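Local coordinates for protein isatin hydrolase (Ralstonia solanacearum, PDB 5NMP) that probably hydrolyses the amide bond of isatin to give isatinate, using a bound manganese ion, at residues N190-D202 against C215-C229. Numbering follows the deposited sequence.
Sequences NVHGFGVETINTD and CHTLMHGANRYGLQC
The imidazole of His216 meets Asp202 and Asn200 at its edge, and the Trp87 ring meets it as well. His216 ND1 donates to Asp202 OD2 over 2.7 Å, the carboxylate nearly coplanar with the imidazole, while Asn200 OD1 comes near CE1 at the same rim. Asp202 OD2 takes ND1 on its anti lone pair and the backbone N of His216 on its syn one; Asp202 OD1 accepts the backbone N of Cys215 at 2.7 Å. At the other end, Tyr225 CD2 lies over one face of the His192 ring, offset toward its rim, with the planes 56° apart; Trp147 packs edge-to-face with His192, whose NE2 bonds Asn105 O. Arg224 NE lies 2.7 Å from Val191 O, nearly in line with the carbonyl bond, though the N-H is bent to 155°; NH1 binds Ala222 O.

Between these ends, strands 193-195 and 225-228 run parallel, joined by Phe194 N to Tyr225 O (3.1 Å), Leu227 N to Phe194 O and Val196 N to Leu227 O. Helix 214-221 runs back obliquely antiparallel to strand 193-195, the connection of a beta-alpha-beta unit. With CG anti to the backbone N (chi1 -161°), Phe194 brings CD1 to 3.6 Å from Cys215 SG, an oblique sulfur-aromatic contact, and Met219 CE packs on Gly193 CA.

Gln228, a known manganese ligand of this protein, comes within about 3 Å (nearest atoms) of the ion held by His76, His80 and Asp82. Two Asp202 bonds hold the helix's first turn; the third sets the imidazole, with His216 NE2 bonding a succinate, probably from the crystallisation liquor.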
loop_
_atom_site.group_PDB
_atom_site.type_symbol
_atom_site.label_atom_id
_atom_site.label_comp_id
_atom_site.label_asym_id
_atom_site.label_seq_id
_atom_site.Cartn_x
_atom_site.Cartn_y
_atom_site.Cartn_z
ATOM N N ASN A 190 3.841 13.839 21.420
ATOM C CA ASN A 190 3.883 12.395 21.194
ATOM C C ASN A 190 3.268 12.001 19.851
ATOM O O ASN A 190 2.427 11.102 19.771
ATOM C CB ASN A 190 3.174 11.667 22.343
ATOM C CG ASN A 190 3.522 10.194 22.413
ATOM O OD1 ASN A 190 4.481 9.735 21.794
ATOM N ND2 ASN A 190 2.743 9.444 23.179
ATOM N N VAL A 191 3.691 12.690 18.797
ATOM C CA VAL A 191 3.137 12.470 17.469
ATOM C C VAL A 191 3.565 11.121 16.896
ATOM O O VAL A 191 4.537 10.513 17.348
ATOM C CB VAL A 191 3.553 13.589 16.497
ATOM C CG1 VAL A 191 3.107 14.939 17.033
ATOM C CG2 VAL A 191 5.055 13.570 16.276
ATOM N N HIS A 192 2.821 10.663 15.896
ATOM C CA HIS A 192 3.063 9.381 15.249
ATOM C C HIS A 192 4.216 9.484 14.259
ATOM O O HIS A 192 5.039 8.574 14.142
ATOM C CB HIS A 192 1.789 8.916 14.538
ATOM C CG HIS A 192 1.884 7.551 13.932
ATOM N ND1 HIS A 192 2.032 6.409 14.687
ATOM C CD2 HIS A 192 1.824 7.143 12.642
ATOM C CE1 HIS A 192 2.070 5.357 13.889
ATOM N NE2 HIS A 192 1.945 5.775 12.642
ATOM N N GLY A 193 4.271 10.606 13.552
ATOM C CA GLY A 193 5.232 10.778 12.484
ATOM C C GLY A 193 5.155 12.142 11.832
ATOM O O GLY A 193 4.353 12.984 12.229
ATOM N N PHE A 194 5.985 12.355 10.818
ATOM C CA PHE A 194 6.035 13.628 10.105
ATOM C C PHE A 194 5.907 13.399 8.593
ATOM O O PHE A 194 6.617 12.572 8.024
ATOM C CB PHE A 194 7.340 14.362 10.442
ATOM C CG PHE A 194 7.305 15.834 10.150
ATOM C CD1 PHE A 194 8.147 16.384 9.199
ATOM C CD2 PHE A 194 6.432 16.668 10.831
ATOM C CE1 PHE A 194 8.117 17.745 8.928
ATOM C CE2 PHE A 194 6.396 18.029 10.566
ATOM C CZ PHE A 194 7.239 18.568 9.612
ATOM N N GLY A 195 4.997 14.123 7.947
ATOM C CA GLY A 195 4.762 13.948 6.519
ATOM C C GLY A 195 4.934 15.228 5.719
ATOM O O GLY A 195 4.459 16.291 6.123
ATOM N N VAL A 196 5.609 15.131 4.578
ATOM C CA VAL A 196 5.921 16.311 3.773
ATOM C C VAL A 196 5.572 16.136 2.290
ATOM O O VAL A 196 5.242 15.040 1.843
ATOM C CB VAL A 196 7.416 16.675 3.892
ATOM C CG1 VAL A 196 7.767 17.014 5.330
ATOM C CG2 VAL A 196 8.283 15.531 3.385
ATOM N N GLU A 197 5.647 17.228 1.533
ATOM C CA GLU A 197 5.435 17.183 0.088
ATOM C C GLU A 197 6.765 17.176 -0.660
ATOM O O GLU A 197 6.809 16.972 -1.873
ATOM C CB GLU A 197 4.596 18.373 -0.376
ATOM C CG GLU A 197 3.272 18.536 0.345
ATOM C CD GLU A 197 2.416 19.640 -0.250
ATOM O OE1 GLU A 197 1.706 20.320 0.516
ATOM O OE2 GLU A 197 2.450 19.826 -1.486
ATOM N N THR A 198 7.848 17.410 0.072
ATOM C CA THR A 198 9.179 17.454 -0.516
ATOM C C THR A 198 9.827 16.073 -0.537
ATOM O O THR A 198 9.254 15.101 -0.049
ATOM C CB THR A 198 10.100 18.430 0.247
ATOM O OG1 THR A 198 10.027 18.155 1.651
ATOM C CG2 THR A 198 9.681 19.867 0.002
ATOM N N ILE A 199 11.028 16.003 -1.103
ATOM C CA ILE A 199 11.787 14.760 -1.182
ATOM C C ILE A 199 12.564 14.523 0.118
ATOM O O ILE A 199 13.304 13.550 0.249
ATOM C CB ILE A 199 12.760 14.781 -2.390
ATOM C CG1 ILE A 199 13.213 13.371 -2.779
ATOM C CG2 ILE A 199 13.961 15.661 -2.087
ATOM C CD1 ILE A 199 12.097 12.435 -3.143
ATOM N N ASN A 200 12.388 15.417 1.086
ATOM C CA ASN A 200 13.072 15.299 2.372
ATOM C C ASN A 200 12.188 15.820 3.507
ATOM O O ASN A 200 11.580 16.882 3.379
ATOM C CB ASN A 200 14.402 16.060 2.330
ATOM C CG ASN A 200 15.327 15.708 3.488
ATOM O OD1 ASN A 200 14.904 15.131 4.491
ATOM N ND2 ASN A 200 16.600 16.070 3.356
ATOM N N THR A 201 12.102 15.080 4.611
ATOM C CA THR A 201 11.313 15.541 5.756
ATOM C C THR A 201 12.016 16.694 6.449
ATOM O O THR A 201 11.379 17.520 7.098
ATOM C CB THR A 201 11.054 14.428 6.792
ATOM O OG1 THR A 201 12.303 13.879 7.228
ATOM C CG2 THR A 201 10.185 13.329 6.201
ATOM N N ASP A 202 13.335 16.738 6.310
ATOM C CA ASP A 202 14.130 17.816 6.879
ATOM C C ASP A 202 14.292 18.966 5.904
ATOM O O ASP A 202 14.177 18.784 4.693
ATOM C CB ASP A 202 15.507 17.306 7.295
ATOM C CG ASP A 202 15.484 16.608 8.630
ATOM O OD1 ASP A 202 15.422 17.316 9.657
ATOM O OD2 ASP A 202 15.531 15.360 8.655
ATOM N N CYS A 215 15.037 16.076 12.009
ATOM C CA CYS A 215 13.794 15.318 11.898
ATOM C C CYS A 215 14.092 13.836 11.711
ATOM O O CYS A 215 13.553 13.003 12.430
ATOM C CB CYS A 215 12.927 15.842 10.751
ATOM S SG CYS A 215 11.232 15.213 10.754
ATOM N N HIS A 216 14.956 13.511 10.755
ATOM C CA HIS A 216 15.401 12.132 10.569
ATOM C C HIS A 216 16.033 11.561 11.838
ATOM O O HIS A 216 15.684 10.466 12.276
ATOM C CB HIS A 216 16.400 12.034 9.415
ATOM C CG HIS A 216 15.759 11.902 8.070
ATOM N ND1 HIS A 216 15.417 12.990 7.297
ATOM C CD2 HIS A 216 15.397 10.807 7.360
ATOM C CE1 HIS A 216 14.873 12.570 6.169
ATOM N NE2 HIS A 216 14.848 11.250 6.182
ATOM N N THR A 217 16.958 12.316 12.425
ATOM C CA THR A 217 17.709 11.854 13.586
ATOM C C THR A 217 16.822 11.580 14.796
ATOM O O THR A 217 16.937 10.530 15.428
ATOM C CB THR A 217 18.789 12.875 14.002
ATOM O OG1 THR A 217 19.672 13.121 12.902
ATOM C CG2 THR A 217 19.589 12.346 15.177
ATOM N N LEU A 218 15.939 12.522 15.113
ATOM C CA LEU A 218 15.173 12.443 16.350
ATOM C C LEU A 218 13.894 11.615 16.212
ATOM O O LEU A 218 13.531 10.888 17.136
ATOM C CB LEU A 218 14.841 13.849 16.857
ATOM C CG LEU A 218 16.055 14.738 17.174
ATOM C CD1 LEU A 218 15.623 16.123 17.653
ATOM C CD2 LEU A 218 16.991 14.082 18.188
ATOM N N MET A 219 13.215 11.712 15.071
ATOM C CA MET A 219 11.983 10.946 14.872
ATOM C C MET A 219 12.282 9.456 14.792
ATOM O O MET A 219 11.679 8.659 15.507
ATOM C CB MET A 219 11.240 11.400 13.614
ATOM C CG MET A 219 10.718 12.827 13.681
ATOM S SD MET A 219 9.205 12.997 14.643
ATOM C CE MET A 219 8.123 11.982 13.672
ATOM N N HIS A 220 13.219 9.078 13.929
ATOM C CA HIS A 220 13.614 7.679 13.822
ATOM C C HIS A 220 14.308 7.232 15.106
ATOM O O HIS A 220 14.220 6.067 15.497
ATOM C CB HIS A 220 14.519 7.464 12.610
ATOM C CG HIS A 220 13.867 7.805 11.308
ATOM N ND1 HIS A 220 12.514 7.638 11.087
ATOM C CD2 HIS A 220 14.370 8.317 10.160
ATOM C CE1 HIS A 220 12.218 8.025 9.862
ATOM N NE2 HIS A 220 13.328 8.442 9.276
ATOM N N GLY A 221 14.978 8.174 15.768
ATOM C CA GLY A 221 15.644 7.903 17.028
ATOM C C GLY A 221 14.654 7.657 18.151
ATOM O O GLY A 221 15.005 7.095 19.190
ATOM N N ALA A 222 13.413 8.084 17.942
ATOM C CA ALA A 222 12.354 7.871 18.919
ATOM C C ALA A 222 11.337 6.874 18.381
ATOM O O ALA A 222 10.176 6.873 18.794
ATOM C CB ALA A 222 11.678 9.187 19.274
ATOM N N ASN A 223 11.784 6.043 17.443
ATOM C CA ASN A 223 10.964 4.976 16.875
ATOM C C ASN A 223 9.704 5.497 16.167
ATOM O O ASN A 223 8.655 4.855 16.206
ATOM C CB ASN A 223 10.585 3.972 17.973
ATOM C CG ASN A 223 10.288 2.584 17.430
ATOM O OD1 ASN A 223 10.570 2.281 16.271
ATOM N ND2 ASN A 223 9.722 1.729 18.274
ATOM N N ARG A 224 9.821 6.659 15.520
ATOM C CA ARG A 224 8.718 7.249 14.751
ATOM C C ARG A 224 8.952 7.103 13.249
ATOM O O ARG A 224 9.985 6.588 12.821
ATOM C CB ARG A 224 8.538 8.731 15.085
ATOM C CG ARG A 224 8.481 9.068 16.557
ATOM C CD ARG A 224 7.251 8.485 17.208
ATOM N NE ARG A 224 6.773 9.324 18.303
ATOM C CZ ARG A 224 7.244 9.276 19.543
ATOM N NH1 ARG A 224 8.214 8.429 19.852
ATOM N NH2 ARG A 224 6.745 10.076 20.474
ATOM N N TYR A 225 8.004 7.593 12.452
ATOM C CA TYR A 225 8.017 7.354 11.008
ATOM C C TYR A 225 7.933 8.638 10.181
ATOM O O TYR A 225 7.639 9.713 10.709
ATOM C CB TYR A 225 6.863 6.420 10.627
ATOM C CG TYR A 225 6.658 5.285 11.607
ATOM C CD1 TYR A 225 7.528 4.202 11.636
ATOM C CD2 TYR A 225 5.600 5.300 12.505
ATOM C CE1 TYR A 225 7.349 3.167 12.532
ATOM C CE2 TYR A 225 5.412 4.270 13.404
ATOM C CZ TYR A 225 6.289 3.205 13.412
ATOM O OH TYR A 225 6.107 2.175 14.307
ATOM N N GLY A 226 8.187 8.517 8.880
ATOM C CA GLY A 226 8.114 9.653 7.977
ATOM C C GLY A 226 7.395 9.362 6.669
ATOM O O GLY A 226 7.369 8.223 6.198
ATOM N N LEU A 227 6.799 10.400 6.088
ATOM C CA LEU A 227 6.172 10.309 4.774
ATOM C C LEU A 227 6.706 11.411 3.870
ATOM O O LEU A 227 6.899 12.545 4.310
ATOM C CB LEU A 227 4.650 10.402 4.884
ATOM C CG LEU A 227 3.930 9.160 5.413
ATOM C CD1 LEU A 227 2.452 9.438 5.616
ATOM C CD2 LEU A 227 4.130 7.984 4.466
ATOM N N GLN A 228 6.951 11.079 2.607
ATOM C CA GLN A 228 7.531 12.037 1.673
ATOM C C GLN A 228 6.790 12.064 0.340
ATOM O O GLN A 228 6.152 11.084 -0.047
ATOM C CB GLN A 228 9.011 11.722 1.453
ATOM C CG GLN A 228 9.836 11.788 2.734
ATOM C CD GLN A 228 11.300 11.468 2.517
ATOM O OE1 GLN A 228 11.790 11.470 1.388
ATOM N NE2 GLN A 228 12.011 11.190 3.604
ATOM N N CYS A 229 6.879 13.204 -0.346
ATOM C CA CYS A 229 6.272 13.404 -1.661
ATOM C C CYS A 229 4.761 13.205 -1.647
ATOM O O CYS A 229 4.199 12.552 -2.526
ATOM C CB CYS A 229 6.911 12.473 -2.692
ATOM S SG CYS A 229 8.644 12.844 -3.024
#